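Local coordinates for uncharacterized protein (Leptospira interrogans serogroup Icterohaemorrhagiae serovar copenhageni, PDB 6OE6) that is of unknown function but is probably a membrane-anchored lipoprotein, folded as a compact two-sheet beta sandwich that holds sodium and formic acid in the crystal, at residues Y71-K76 with L111-Y116; K44-P49 with D122-L127; G37-T42 with C55-F60; R62-S67 with K89-V94. All coordinates share one frame; numbering follows the deposited sequence. Where two conformers were deposited one is given.

How the contacts relate
Contacts 1 and 2 lie in one mixed sheet, where strand 108-116 of contact 1 neighbours strand 119-129 of contact 2: L112 N meets V124 O at 2.9 Å, a probable hydrogen bond, and their centres are about 12 Å apart. Contact 3 belongs to the facing sheet. It closes on contact 2 through Y58 OH and D122 OD2, 2.7 Å apart, and V72 CG1 lies 3.5 Å from Y56 OH. Contact 4, at the end of the sandwich, is joined to contact 1 by Y116 OH and S65 N, their centres about 17 Å apart. Formic acid, probably from the crystallisation liquor, touches contacts 3 and 4 and lies about 4 Å from the side chain of V72.

Contact 1. Residues Y71-K76 with L111-Y116; sequences YVSLSK and LLKVAY
V72, L74, L112 and V114 point to one face of the sheet, S73, S75, L111 and K113 to the other, so the pair of antiparallel strands offers a greasy side and a more polar one. On the greasy side L74, directly opposite L112, lays its CD1 4.0 Å from L112 CB. L112, with CG anti to its backbone N (chi1 170°), leans across the strand boundary until its CD1 reaches diagonally to V72 CB at 3.9 Å; L74 has the same anti placement, and the branched valines V72 and V114 stand beside the two leucines. On the other side S73 stands alongside K113, its OG 3.7 Å from K113 CB, while the extended lysine chain runs outward from the sheet. A water is held on this face by S73 OG at 2.8 Å and S75 OG at 2.7 Å, and it donates to L111 O. The backbone between is regular: S73 and K113 exchange two bonds, and K113 N to S73 O (2.9 Å) is nearly straight, 167° at the hydrogen. Strand 81-89 continues the sheet beyond 71-76, and strand 119-129 flanks 111-116. The face of V72, L112 and V114 packs on Y56 and Y58 of strand 53-59, in the opposing sheet of the sandwich.

Contact 2. Residues K44-P49 with D122-L127; sequences KNLIFP and DEVEFL
The short strand 47-49 runs parallel to strand 119-129 at the border of the mixed sheet of a beta sandwich, although the two segment axes diverge by 46°. Two bonds make the join, both from or to L127. Its N-H reaches L46 O at 2.9 Å, coming from above the carbonyl plane, and its carbonyl accepts F48 N at 2.8 Å within that plane. I47, between the two bonded residues, is the bridge partner of L127, as a parallel pairing requires.

Because the strands splay, the side chains carry much of the contact. L46 points at the partner strand: its CB rests 3.6 Å from F126 CB, and its CD1 reaches V124 CG2, the two chains crossing at about a right angle. F126 has CG in the crowded position between backbone N and carbonyl carbon (chi1 62°), which brings its ring beside F48. The rings lie oblique, planes 47° apart, and touch through F48 CD2 and F126 CD1 at 3.7 Å. Large apolar residues suit this interior, where W18 of the other sheet meets both L46 and F48, and I54 touches both phenylalanines. I47 and L127 share the opposite side, close to Y135. E125 turns outward, its carboxylate bonded to the hydroxyl of Y81. On the other side of L46 from its bonded carbonyl, a water bridges the two backbones, accepting from L46 N at 3.1 Å and donating to E125 O at 2.7 Å.

Contact 3. Residues G37-T42 with C55-F60; sequences GEYTIT and CYIYRF. With FMT (formic acid), chain D.
The segment 37-42 passes from a 3-10 turn into the two-residue strand 40-41 and stays well apart from strand 55-59, the nearest CA pair, Y39 and I57, being 7.2 Å apart, so side chains bridge the distance.

Y39 does most of this. Its CG is anti to the carbonyl carbon (chi1 -66°), which points the ring at the strand and turns one face to I57. I57 CB stands 3.7 Å from the ring centroid and only 2° off the ring normal, a CH-pi contact with almost perfect alignment; the branched isoleucine adds CG2, 3.5 Å from Y39 CG. With CG1 anti to the backbone N, I57 CD1 is carried out past the CD2-CE2 edge, 4.0 Å from Y39 CE2, and CG2 is left over CG. C55 O lies at the edge of the ring, 3.9 Å from Y39 CE1. The aromatic residue thus joins an apolar face to a polar tip: a water donates to Y39 OH at 2.6 Å and also to Y56 O, while E99 provides a further partner for the hydroxyl. Farther along, I41 CD1 comes to 4.4 Å from R59 NH2, whose guanidinium is paired with E15.

Y56 points from the opposite side of its strand, and its OH donates to O2 of formic acid at 2.6 Å; K89 NZ and S101 N are also hydrogen-bonded to that molecule. Strand 15-21 lies between strands 40-41 and 53-59 in the antiparallel sheet, bonding T40 and T42 on one side and C55 and I57 on the other. Strand 97-102 completes the sheet beyond 53-59.

Contact 4. Residues R62-S67 with K89-V94; sequences RSVSES and KRPNPV. With FMT (formic acid), chain D.
Two irregular connections between the sheets of the sandwich meet here: residues 62-67 lead from strand 53-59 to strand 70-77, while residues 89-94 lead from strand 81-89 to strand 97-102. Along the first, V64 is the apolar foothold. Its CG2 rests 3.6 Å from P91 CB, the two side chains crossing at about a right angle, and its carbonyl oxygen faces P93 CB. S65 turns its own side chain away but offers O to P91 CG at 3.7 Å. E66 then reaches back across the second loop with CG anti to its backbone N (chi1 173°) and the chain extended. Its OE2 comes to 3.4 Å from R90 CD, while OE1 lies beside P93 CD. OE2 is 4.4 Å from R90 NE and well out of the guanidinium plane, so no N-H points at it, and any attraction would be long-range, between the charges. The rigid prolines suit loops whose backbone must hold its course, and P91 also packs on I98 and T70. K89, at the start of the second segment, donates from NZ to formic acid O2 at 3.1 Å. At its far end an Asx turn is closed by N92 OD1, which accepts V94 N at 2.9 Å.

Contact 1. Residues Y71-K76 with L111-Y116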
loop_
_atom_site.group_PDB
_atom_site.type_symbol
_atom_site.label_atom_id
_atom_site.label_comp_id
_atom_site.label_asym_id
_atom_site.label_seq_id
_atom_site.Cartn_x
_atom_site.Cartn_y
_atom_site.Cartn_z
ATOM N N TYR A 71 3.528 6.208 11.787
ATOM C CA TYR A 71 2.949 4.875 11.732
ATOM C C TYR A 71 2.316 4.664 10.367
ATOM O O TYR A 71 1.908 5.614 9.695
ATOM C CB TYR A 71 1.868 4.648 12.797
ATOM C CG TYR A 71 2.383 4.580 14.222
ATOM C CD1 TYR A 71 2.646 3.357 14.830
ATOM C CD2 TYR A 71 2.592 5.734 14.955
ATOM C CE1 TYR A 71 3.109 3.286 16.130
ATOM C CE2 TYR A 71 3.055 5.678 16.253
ATOM C CZ TYR A 71 3.315 4.449 16.835
ATOM O OH TYR A 71 3.777 4.380 18.128
ATOM N N VAL A 72 2.224 3.397 9.969
ATOM C CA VAL A 72 1.281 2.996 8.934
ATOM C C VAL A 72 0.301 2.020 9.554
ATOM O O VAL A 72 0.602 1.350 10.549
ATOM C CB VAL A 72 1.966 2.355 7.714
ATOM C CG1 VAL A 72 2.873 3.393 7.037
ATOM C CG2 VAL A 72 2.764 1.108 8.144
ATOM N N SER A 73 -0.881 1.932 8.939
ATOM C CA SER A 73 -1.798 0.841 9.222
ATOM C C SER A 73 -2.293 0.278 7.903
ATOM O O SER A 73 -2.373 0.975 6.886
ATOM C CB SER A 73 -2.968 1.287 10.098
ATOM O OG SER A 73 -3.910 2.019 9.351
ATOM N N LEU A 74 -2.580 -1.009 7.914
ATOM C CA LEU A 74 -3.227 -1.640 6.787
ATOM C C LEU A 74 -4.558 -2.191 7.261
ATOM O O LEU A 74 -4.651 -2.763 8.352
ATOM C CB LEU A 74 -2.335 -2.753 6.224
ATOM C CG LEU A 74 -2.766 -3.296 4.860
ATOM C CD1 LEU A 74 -2.579 -2.235 3.758
ATOM C CD2 LEU A 74 -1.862 -4.509 4.527
ATOM N N SER A 75 -5.591 -1.981 6.462
ATOM C CA SER A 75 -6.924 -2.472 6.755
ATOM C C SER A 75 -7.388 -3.351 5.607
ATOM O O SER A 75 -7.095 -3.066 4.447
ATOM C CB SER A 75 -7.921 -1.308 6.923
ATOM O OG SER A 75 -7.546 -0.448 7.997
ATOM N N LYS A 76 -8.156 -4.389 5.921
ATOM C CA LYS A 76 -8.690 -5.275 4.900
ATOM C C LYS A 76 -10.201 -5.082 4.829
ATOM O O LYS A 76 -10.865 -4.965 5.857
ATOM C CB LYS A 76 -8.371 -6.745 5.191
ATOM C CG LYS A 76 -8.804 -7.681 4.021
ATOM C CD LYS A 76 -8.388 -9.135 4.325
ATOM C CE LYS A 76 -8.533 -10.044 3.101
ATOM N NZ LYS A 76 -9.943 -10.252 2.692
ATOM N N LEU A 111 -6.545 -0.970 2.461
ATOM C CA LEU A 111 -6.420 0.463 2.682
ATOM C C LEU A 111 -5.180 0.675 3.531
ATOM O O LEU A 111 -5.104 0.180 4.667
ATOM C CB LEU A 111 -7.661 1.030 3.388
ATOM C CG LEU A 111 -7.654 2.522 3.750
ATOM C CD1 LEU A 111 -7.571 3.364 2.473
ATOM C CD2 LEU A 111 -8.885 2.880 4.590
ATOM N N LEU A 112 -4.230 1.422 2.993
ATOM C CA LEU A 112 -2.972 1.728 3.684
ATOM C C LEU A 112 -3.056 3.182 4.120
ATOM O O LEU A 112 -3.315 4.055 3.290
ATOM C CB LEU A 112 -1.789 1.514 2.738
ATOM C CG LEU A 112 -0.399 1.993 3.172
ATOM C CD1 LEU A 112 0.039 1.291 4.472
ATOM C CD2 LEU A 112 0.575 1.679 2.030
ATOM N N LYS A 113 -2.878 3.437 5.415
ATOM C CA LYS A 113 -2.914 4.789 5.954
ATOM C C LYS A 113 -1.535 5.152 6.484
ATOM O O LYS A 113 -0.818 4.296 7.000
ATOM C CB LYS A 113 -3.924 4.908 7.097
ATOM C CG LYS A 113 -5.402 4.641 6.706
ATOM C CD LYS A 113 -6.281 4.784 7.915
ATOM C CE LYS A 113 -7.709 4.342 7.614
ATOM N NZ LYS A 113 -8.585 4.690 8.747
ATOM N N VAL A 114 -1.187 6.432 6.371
ATOM C CA VAL A 114 0.072 6.956 6.897
ATOM C C VAL A 114 -0.264 7.988 7.970
ATOM O O VAL A 114 -1.058 8.902 7.727
ATOM C CB VAL A 114 0.944 7.585 5.795
ATOM C CG1 VAL A 114 2.216 8.209 6.444
ATOM C CG2 VAL A 114 1.315 6.570 4.699
ATOM N N ALA A 115 0.319 7.826 9.159
ATOM C CA ALA A 115 0.099 8.748 10.264
ATOM C C ALA A 115 1.411 9.414 10.645
ATOM O O ALA A 115 2.459 8.764 10.690
ATOM C CB ALA A 115 -0.489 8.033 11.482
ATOM N N TYR A 116 1.341 10.714 10.919
ATOM C CA TYR A 116 2.504 11.493 11.315
ATOM C C TYR A 116 2.092 12.352 12.495
ATOM O O TYR A 116 1.133 13.123 12.392
ATOM C CB TYR A 116 3.015 12.354 10.155
ATOM C CG TYR A 116 4.335 13.045 10.439
ATOM C CD1 TYR A 116 5.516 12.316 10.499
ATOM C CD2 TYR A 116 4.397 14.410 10.634
ATOM C CE1 TYR A 116 6.729 12.933 10.754
ATOM C CE2 TYR A 116 5.603 15.040 10.894
ATOM C CZ TYR A 116 6.768 14.295 10.954
ATOM O OH TYR A 116 7.982 14.908 11.210
HETATM O O HOH W 1 -5.583 1.216 7.277
HETATM O O HOH W 2 -8.945 1.301 9.374
#

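Contact 2. Residues K44-P49 with D122-L127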
loop_
_atom_site.group_PDB
_atom_site.type_symbol
_atom_site.label_atom_id
_atom_site.label_comp_id
_atom_site.label_asym_id
_atom_site.label_seq_id
_atom_site.Cartn_x
_atom_site.Cartn_y
_atom_site.Cartn_z
ATOM N N LYS A 44 -3.610 5.295 -8.206
ATOM C CA LYS A 44 -4.866 5.018 -8.891
ATOM C C LYS A 44 -4.864 3.616 -9.490
ATOM O O LYS A 44 -3.852 3.165 -10.044
ATOM C CB LYS A 44 -5.143 6.060 -10.004
ATOM N N ASN A 45 -6.014 2.940 -9.378
ATOM C CA ASN A 45 -6.262 1.658 -10.038
ATOM C C ASN A 45 -5.180 0.633 -9.700
ATOM O O ASN A 45 -4.674 -0.075 -10.568
ATOM C CB ASN A 45 -6.383 1.830 -11.559
ATOM C CG ASN A 45 -7.469 2.827 -11.960
ATOM O OD1 ASN A 45 -7.210 3.776 -12.705
ATOM N ND2 ASN A 45 -8.685 2.610 -11.473
ATOM N N LEU A 46 -4.813 0.550 -8.425
ATOM C CA LEU A 46 -3.746 -0.357 -8.033
ATOM C C LEU A 46 -4.300 -1.773 -7.878
ATOM O O LEU A 46 -5.194 -2.020 -7.045
ATOM C CB LEU A 46 -3.093 0.130 -6.748
ATOM C CG LEU A 46 -2.430 1.507 -6.785
ATOM C CD1 LEU A 46 -1.981 1.869 -5.371
ATOM C CD2 LEU A 46 -1.226 1.487 -7.730
ATOM N N ILE A 47 -3.786 -2.685 -8.707
ATOM C CA ILE A 47 -4.223 -4.077 -8.758
ATOM C C ILE A 47 -2.973 -4.947 -8.755
ATOM O O ILE A 47 -2.228 -4.975 -9.741
ATOM C CB ILE A 47 -5.077 -4.370 -9.999
ATOM C CG1 ILE A 47 -6.324 -3.479 -10.016
ATOM C CG2 ILE A 47 -5.452 -5.840 -10.053
ATOM C CD1 ILE A 47 -7.111 -3.633 -11.284
ATOM N N PHE A 48 -2.740 -5.647 -7.656
ATOM C CA PHE A 48 -1.527 -6.427 -7.440
ATOM C C PHE A 48 -1.853 -7.919 -7.367
ATOM O O PHE A 48 -2.941 -8.319 -6.921
ATOM C CB PHE A 48 -0.829 -5.989 -6.140
ATOM C CG PHE A 48 -0.449 -4.518 -6.102
ATOM C CD1 PHE A 48 0.111 -3.894 -7.209
ATOM C CD2 PHE A 48 -0.629 -3.765 -4.942
ATOM C CE1 PHE A 48 0.465 -2.548 -7.177
ATOM C CE2 PHE A 48 -0.276 -2.426 -4.905
ATOM C CZ PHE A 48 0.270 -1.814 -6.022
ATOM N N PRO A 49 -0.944 -8.778 -7.810
ATOM C CA PRO A 49 -1.165 -10.220 -7.710
ATOM C C PRO A 49 -0.861 -10.701 -6.299
ATOM O O PRO A 49 -0.253 -9.995 -5.504
ATOM C CB PRO A 49 -0.152 -10.786 -8.712
ATOM C CG PRO A 49 1.004 -9.824 -8.580
ATOM C CD PRO A 49 0.372 -8.455 -8.388
ATOM N N ASP A 122 -2.444 10.699 4.963
ATOM C CA ASP A 122 -2.624 10.224 3.602
ATOM C C ASP A 122 -3.077 8.774 3.668
ATOM O O ASP A 122 -2.925 8.104 4.693
ATOM C CB ASP A 122 -1.335 10.345 2.790
ATOM C CG ASP A 122 -1.584 10.666 1.337
ATOM O OD1 ASP A 122 -2.689 10.396 0.825
ATOM O OD2 ASP A 122 -0.655 11.206 0.708
ATOM N N GLU A 123 -3.669 8.313 2.572
ATOM C CA GLU A 123 -4.142 6.939 2.503
ATOM C C GLU A 123 -4.326 6.567 1.041
ATOM O O GLU A 123 -4.463 7.430 0.176
ATOM C CB GLU A 123 -5.449 6.752 3.290
ATOM C CG GLU A 123 -6.652 7.411 2.658
ATOM C CD GLU A 123 -7.845 7.435 3.595
ATOM O OE1 GLU A 123 -7.717 8.006 4.701
ATOM O OE2 GLU A 123 -8.898 6.879 3.234
ATOM N N VAL A 124 -4.335 5.265 0.782
ATOM C CA VAL A 124 -4.384 4.736 -0.577
ATOM C C VAL A 124 -5.000 3.341 -0.524
ATOM O O VAL A 124 -4.761 2.576 0.419
ATOM C CB VAL A 124 -2.974 4.710 -1.216
ATOM C CG1 VAL A 124 -2.047 3.789 -0.431
ATOM C CG2 VAL A 124 -3.051 4.303 -2.703
ATOM N N GLU A 125 -5.818 3.023 -1.522
ATOM C CA GLU A 125 -6.406 1.696 -1.669
ATOM C C GLU A 125 -5.694 0.881 -2.750
ATOM O O GLU A 125 -5.239 1.423 -3.762
ATOM C CB GLU A 125 -7.889 1.804 -2.027
ATOM C CG GLU A 125 -8.736 2.445 -0.947
ATOM C CD GLU A 125 -10.177 2.628 -1.390
ATOM O OE1 GLU A 125 -10.439 3.499 -2.252
ATOM O OE2 GLU A 125 -11.035 1.888 -0.881
ATOM N N PHE A 126 -5.653 -0.439 -2.555
ATOM C CA PHE A 126 -5.211 -1.345 -3.612
ATOM C C PHE A 126 -5.938 -2.686 -3.502
ATOM O O PHE A 126 -6.460 -3.046 -2.449
ATOM C CB PHE A 126 -3.677 -1.534 -3.600
ATOM C CG PHE A 126 -3.114 -2.150 -2.336
ATOM C CD1 PHE A 126 -3.079 -3.532 -2.192
ATOM C CD2 PHE A 126 -2.567 -1.357 -1.307
ATOM C CE1 PHE A 126 -2.528 -4.120 -1.027
ATOM C CE2 PHE A 126 -1.987 -1.939 -0.165
ATOM C CZ PHE A 126 -1.986 -3.320 -0.020
ATOM N N LEU A 127 -6.022 -3.402 -4.629
ATOM C CA LEU A 127 -6.600 -4.742 -4.682
ATOM C C LEU A 127 -5.480 -5.773 -4.777
ATOM O O LEU A 127 -4.459 -5.511 -5.421
ATOM C CB LEU A 127 -7.503 -4.910 -5.906
ATOM C CG LEU A 127 -8.743 -4.045 -5.982
ATOM C CD1 LEU A 127 -9.509 -4.397 -7.260
ATOM C CD2 LEU A 127 -9.590 -4.277 -4.762
HETATM O O HOH W 3 -6.009 2.299 -6.155
#

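Contact 3. Residues G37-T42 with C55-F60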
loop_
_atom_site.group_PDB
_atom_site.type_symbol
_atom_site.label_atom_id
_atom_site.label_comp_id
_atom_site.label_asym_id
_atom_site.label_seq_id
_atom_site.Cartn_x
_atom_site.Cartn_y
_atom_site.Cartn_z
ATOM N N GLY A 37 14.258 5.373 -7.216
ATOM C CA GLY A 37 13.944 5.329 -8.632
ATOM C C GLY A 37 13.290 4.039 -9.087
ATOM O O GLY A 37 12.658 4.020 -10.148
ATOM N N GLU A 38 13.422 2.960 -8.310
ATOM C CA GLU A 38 12.824 1.689 -8.709
ATOM C C GLU A 38 11.309 1.684 -8.562
ATOM O O GLU A 38 10.643 0.828 -9.155
ATOM C CB GLU A 38 13.419 0.541 -7.889
ATOM N N TYR A 39 10.751 2.605 -7.786
ATOM C CA TYR A 39 9.326 2.597 -7.487
ATOM C C TYR A 39 8.543 3.330 -8.567
ATOM O O TYR A 39 8.998 4.345 -9.104
ATOM C CB TYR A 39 9.056 3.251 -6.131
ATOM C CG TYR A 39 9.613 2.516 -4.934
ATOM C CD1 TYR A 39 8.858 1.556 -4.274
ATOM C CD2 TYR A 39 10.890 2.795 -4.451
ATOM C CE1 TYR A 39 9.340 0.892 -3.175
ATOM C CE2 TYR A 39 11.397 2.120 -3.345
ATOM C CZ TYR A 39 10.612 1.178 -2.706
ATOM O OH TYR A 39 11.088 0.515 -1.599
ATOM N N THR A 40 7.347 2.829 -8.859
ATOM C CA THR A 40 6.426 3.482 -9.778
ATOM C C THR A 40 5.433 4.310 -8.974
ATOM O O THR A 40 4.726 3.770 -8.115
ATOM C CB THR A 40 5.726 2.449 -10.652
ATOM O OG1 THR A 40 6.722 1.780 -11.440
ATOM C CG2 THR A 40 4.718 3.124 -11.586
ATOM N N ILE A 41 5.383 5.610 -9.259
ATOM C CA ILE A 41 4.616 6.565 -8.464
ATOM C C ILE A 41 3.191 6.634 -9.003
ATOM O O ILE A 41 2.962 7.129 -10.109
ATOM C CB ILE A 41 5.264 7.955 -8.478
ATOM C CG1 ILE A 41 6.712 7.895 -7.970
ATOM C CG2 ILE A 41 4.432 8.930 -7.658
ATOM C CD1 ILE A 41 6.860 7.299 -6.578
ATOM N N THR A 42 2.231 6.168 -8.209
ATOM C CA THR A 42 0.819 6.294 -8.559
ATOM C C THR A 42 -0.031 5.843 -7.383
ATOM O O THR A 42 0.404 5.054 -6.539
ATOM C CB THR A 42 0.454 5.483 -9.804
ATOM O OG1 THR A 42 -0.954 5.589 -10.028
ATOM C CG2 THR A 42 0.823 4.018 -9.617
ATOM N N CYS A 55 5.893 -3.951 -2.462
ATOM C CA CYS A 55 6.787 -3.010 -1.783
ATOM C C CYS A 55 6.333 -1.584 -2.053
ATOM O O CYS A 55 6.069 -1.225 -3.205
ATOM C CB CYS A 55 8.232 -3.174 -2.257
ATOM S SG CYS A 55 8.853 -4.856 -2.132
ATOM N N TYR A 56 6.244 -0.769 -1.005
ATOM C CA TYR A 56 5.831 0.612 -1.191
ATOM C C TYR A 56 6.866 1.575 -0.636
ATOM O O TYR A 56 7.712 1.245 0.215
ATOM C CB TYR A 56 4.442 0.909 -0.555
ATOM C CG TYR A 56 4.513 1.013 0.958
ATOM C CD1 TYR A 56 4.775 2.231 1.584
ATOM C CD2 TYR A 56 4.327 -0.100 1.749
ATOM C CE1 TYR A 56 4.874 2.320 2.961
ATOM C CE2 TYR A 56 4.421 -0.024 3.116
ATOM C CZ TYR A 56 4.686 1.191 3.721
ATOM O OH TYR A 56 4.783 1.243 5.098
ATOM N N ILE A 57 6.806 2.780 -1.174
ATOM C CA ILE A 57 7.510 3.921 -0.622
ATOM C C ILE A 57 6.467 5.014 -0.453
ATOM O O ILE A 57 5.510 5.103 -1.234
ATOM C CB ILE A 57 8.680 4.363 -1.532
ATOM C CG1 ILE A 57 9.566 5.376 -0.814
ATOM C CG2 ILE A 57 8.169 4.921 -2.860
ATOM C CD1 ILE A 57 10.895 5.638 -1.522
ATOM N N TYR A 58 6.610 5.815 0.602
ATOM C CA TYR A 58 5.801 7.023 0.746
ATOM C C TYR A 58 6.711 8.231 0.885
ATOM O O TYR A 58 7.574 8.258 1.764
ATOM C CB TYR A 58 4.845 6.945 1.948
ATOM C CG TYR A 58 3.959 8.169 2.042
ATOM C CD1 TYR A 58 2.939 8.382 1.127
ATOM C CD2 TYR A 58 4.168 9.133 3.017
ATOM C CE1 TYR A 58 2.141 9.508 1.197
ATOM C CE2 TYR A 58 3.374 10.255 3.094
ATOM C CZ TYR A 58 2.361 10.438 2.185
ATOM O OH TYR A 58 1.573 11.562 2.251
ATOM N N ARG A 59 6.518 9.225 0.027
ATOM C CA ARG A 59 7.289 10.463 0.102
ATOM C C ARG A 59 6.407 11.550 0.699
ATOM O O ARG A 59 5.371 11.896 0.123
ATOM C CB ARG A 59 7.813 10.890 -1.266
ATOM C CG ARG A 59 8.691 12.160 -1.174
ATOM C CD ARG A 59 9.534 12.401 -2.420
ATOM N NE ARG A 59 9.915 11.154 -3.076
ATOM C CZ ARG A 59 9.691 10.882 -4.358
ATOM N NH1 ARG A 59 9.104 11.782 -5.138
ATOM N NH2 ARG A 59 10.066 9.714 -4.862
ATOM N N PHE A 60 6.822 12.077 1.850
ATOM C CA PHE A 60 6.050 13.095 2.544
ATOM C C PHE A 60 6.077 14.413 1.781
ATOM O O PHE A 60 7.087 14.795 1.190
ATOM C CB PHE A 60 6.591 13.321 3.956
ATOM C CG PHE A 60 6.419 12.154 4.866
ATOM C CD1 PHE A 60 5.330 12.086 5.718
ATOM C CD2 PHE A 60 7.341 11.120 4.870
ATOM C CE1 PHE A 60 5.159 11.010 6.560
ATOM C CE2 PHE A 60 7.179 10.038 5.709
ATOM C CZ PHE A 60 6.079 9.979 6.551
HETATM C C FMT D . 5.154 -2.343 6.315
HETATM O O1 FMT D . 6.169 -3.006 6.151
HETATM O O2 FMT D . 5.156 -1.116 6.217
HETATM O O HOH W 4 9.689 -1.044 -0.000
#

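Contact 4. Residues R62-S67 with K89-V94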
loop_
_atom_site.group_PDB
_atom_site.type_symbol
_atom_site.label_atom_id
_atom_site.label_comp_id
_atom_site.label_asym_id
_atom_site.label_seq_id
_atom_site.Cartn_x
_atom_site.Cartn_y
_atom_site.Cartn_z
ATOM N N ARG A 62 5.946 17.283 3.242
ATOM C CA ARG A 62 6.736 18.212 4.039
ATOM C C ARG A 62 7.969 17.497 4.578
ATOM O O ARG A 62 8.075 16.270 4.528
ATOM C CB ARG A 62 5.908 18.796 5.191
ATOM N N SER A 63 8.921 18.271 5.093
ATOM C CA SER A 63 10.085 17.642 5.703
ATOM C C SER A 63 9.684 16.994 7.027
ATOM O O SER A 63 8.750 17.434 7.702
ATOM C CB SER A 63 11.212 18.656 5.907
ATOM O OG SER A 63 11.022 19.402 7.086
ATOM N N VAL A 64 10.371 15.905 7.374
ATOM C CA VAL A 64 10.028 15.118 8.551
ATOM C C VAL A 64 11.295 14.793 9.326
ATOM O O VAL A 64 12.407 14.811 8.792
ATOM C CB VAL A 64 9.276 13.813 8.200
ATOM C CG1 VAL A 64 7.943 14.117 7.565
ATOM C CG2 VAL A 64 10.120 12.945 7.282
ATOM N N SER A 65 11.106 14.485 10.606
ATOM C CA SER A 65 12.191 14.136 11.507
ATOM C C SER A 65 12.246 12.628 11.705
ATOM O O SER A 65 11.209 11.962 11.781
ATOM C CB SER A 65 12.016 14.826 12.859
ATOM O OG SER A 65 12.958 14.330 13.790
ATOM N N GLU A 66 13.469 12.100 11.804
ATOM C CA GLU A 66 13.652 10.680 12.073
ATOM C C GLU A 66 13.083 10.286 13.433
ATOM O O GLU A 66 12.716 9.121 13.637
ATOM C CB GLU A 66 15.139 10.329 11.974
ATOM C CG GLU A 66 15.518 8.920 12.398
ATOM C CD GLU A 66 16.833 8.465 11.790
ATOM O OE1 GLU A 66 17.214 9.009 10.732
ATOM O OE2 GLU A 66 17.487 7.569 12.368
ATOM N N SER A 67 12.978 11.236 14.366
ATOM C CA SER A 67 12.472 10.940 15.699
ATOM C C SER A 67 10.972 11.187 15.856
ATOM O O SER A 67 10.420 10.864 16.914
ATOM C CB SER A 67 13.232 11.761 16.744
ATOM O OG SER A 67 12.911 13.133 16.635
ATOM N N LYS A 89 7.061 3.404 11.924
ATOM C CA LYS A 89 8.023 3.584 10.845
ATOM C C LYS A 89 8.996 4.696 11.194
ATOM O O LYS A 89 8.629 5.688 11.832
ATOM C CB LYS A 89 7.343 3.942 9.523
ATOM C CG LYS A 89 6.252 2.960 9.062
ATOM C CD LYS A 89 6.817 1.561 8.845
ATOM C CE LYS A 89 7.590 1.425 7.567
ATOM N NZ LYS A 89 7.912 -0.010 7.245
ATOM N N ARG A 90 10.231 4.529 10.749
ATOM C CA ARG A 90 11.253 5.538 10.992
ATOM C C ARG A 90 11.571 6.247 9.684
ATOM O O ARG A 90 12.127 5.623 8.767
ATOM C CB ARG A 90 12.509 4.902 11.590
ATOM C CG ARG A 90 13.501 5.928 12.107
ATOM C CD ARG A 90 14.870 5.327 12.363
ATOM N NE ARG A 90 14.826 4.210 13.302
ATOM C CZ ARG A 90 14.788 4.344 14.625
ATOM N NH1 ARG A 90 14.775 5.552 15.173
ATOM N NH2 ARG A 90 14.760 3.269 15.401
ATOM N N PRO A 91 11.236 7.524 9.539
ATOM C CA PRO A 91 11.469 8.205 8.262
ATOM C C PRO A 91 12.951 8.385 7.974
ATOM O O PRO A 91 13.772 8.532 8.883
ATOM C CB PRO A 91 10.784 9.561 8.453
ATOM C CG PRO A 91 9.814 9.361 9.575
ATOM C CD PRO A 91 10.456 8.352 10.476
ATOM N N ASN A 92 13.292 8.336 6.689
ATOM C CA ASN A 92 14.604 8.773 6.227
ATOM C C ASN A 92 14.513 10.277 6.019
ATOM O O ASN A 92 13.764 10.723 5.136
ATOM C CB ASN A 92 14.983 8.066 4.932
ATOM C CG ASN A 92 16.361 8.477 4.401
ATOM O OD1 ASN A 92 16.723 9.645 4.426
ATOM N ND2 ASN A 92 17.113 7.506 3.886
ATOM N N PRO A 93 15.241 11.093 6.791
ATOM C CA PRO A 93 15.052 12.545 6.710
ATOM C C PRO A 93 15.745 13.198 5.528
ATOM O O PRO A 93 15.526 14.394 5.294
ATOM C CB PRO A 93 15.646 13.042 8.034
ATOM C CG PRO A 93 16.758 12.085 8.295
ATOM C CD PRO A 93 16.231 10.727 7.820
ATOM N N VAL A 94 16.568 12.471 4.784
ATOM C CA VAL A 94 17.164 13.029 3.568
ATOM C C VAL A 94 16.230 12.865 2.377
ATOM O O VAL A 94 15.943 13.823 1.656
ATOM C CB VAL A 94 18.529 12.367 3.289
ATOM C CG1 VAL A 94 19.091 12.884 1.972
ATOM C CG2 VAL A 94 19.492 12.586 4.456
HETATM C C FMT D . 5.154 -2.343 6.315
HETATM O O1 FMT D . 6.169 -3.006 6.151
HETATM O O2 FMT D . 5.156 -1.116 6.217
#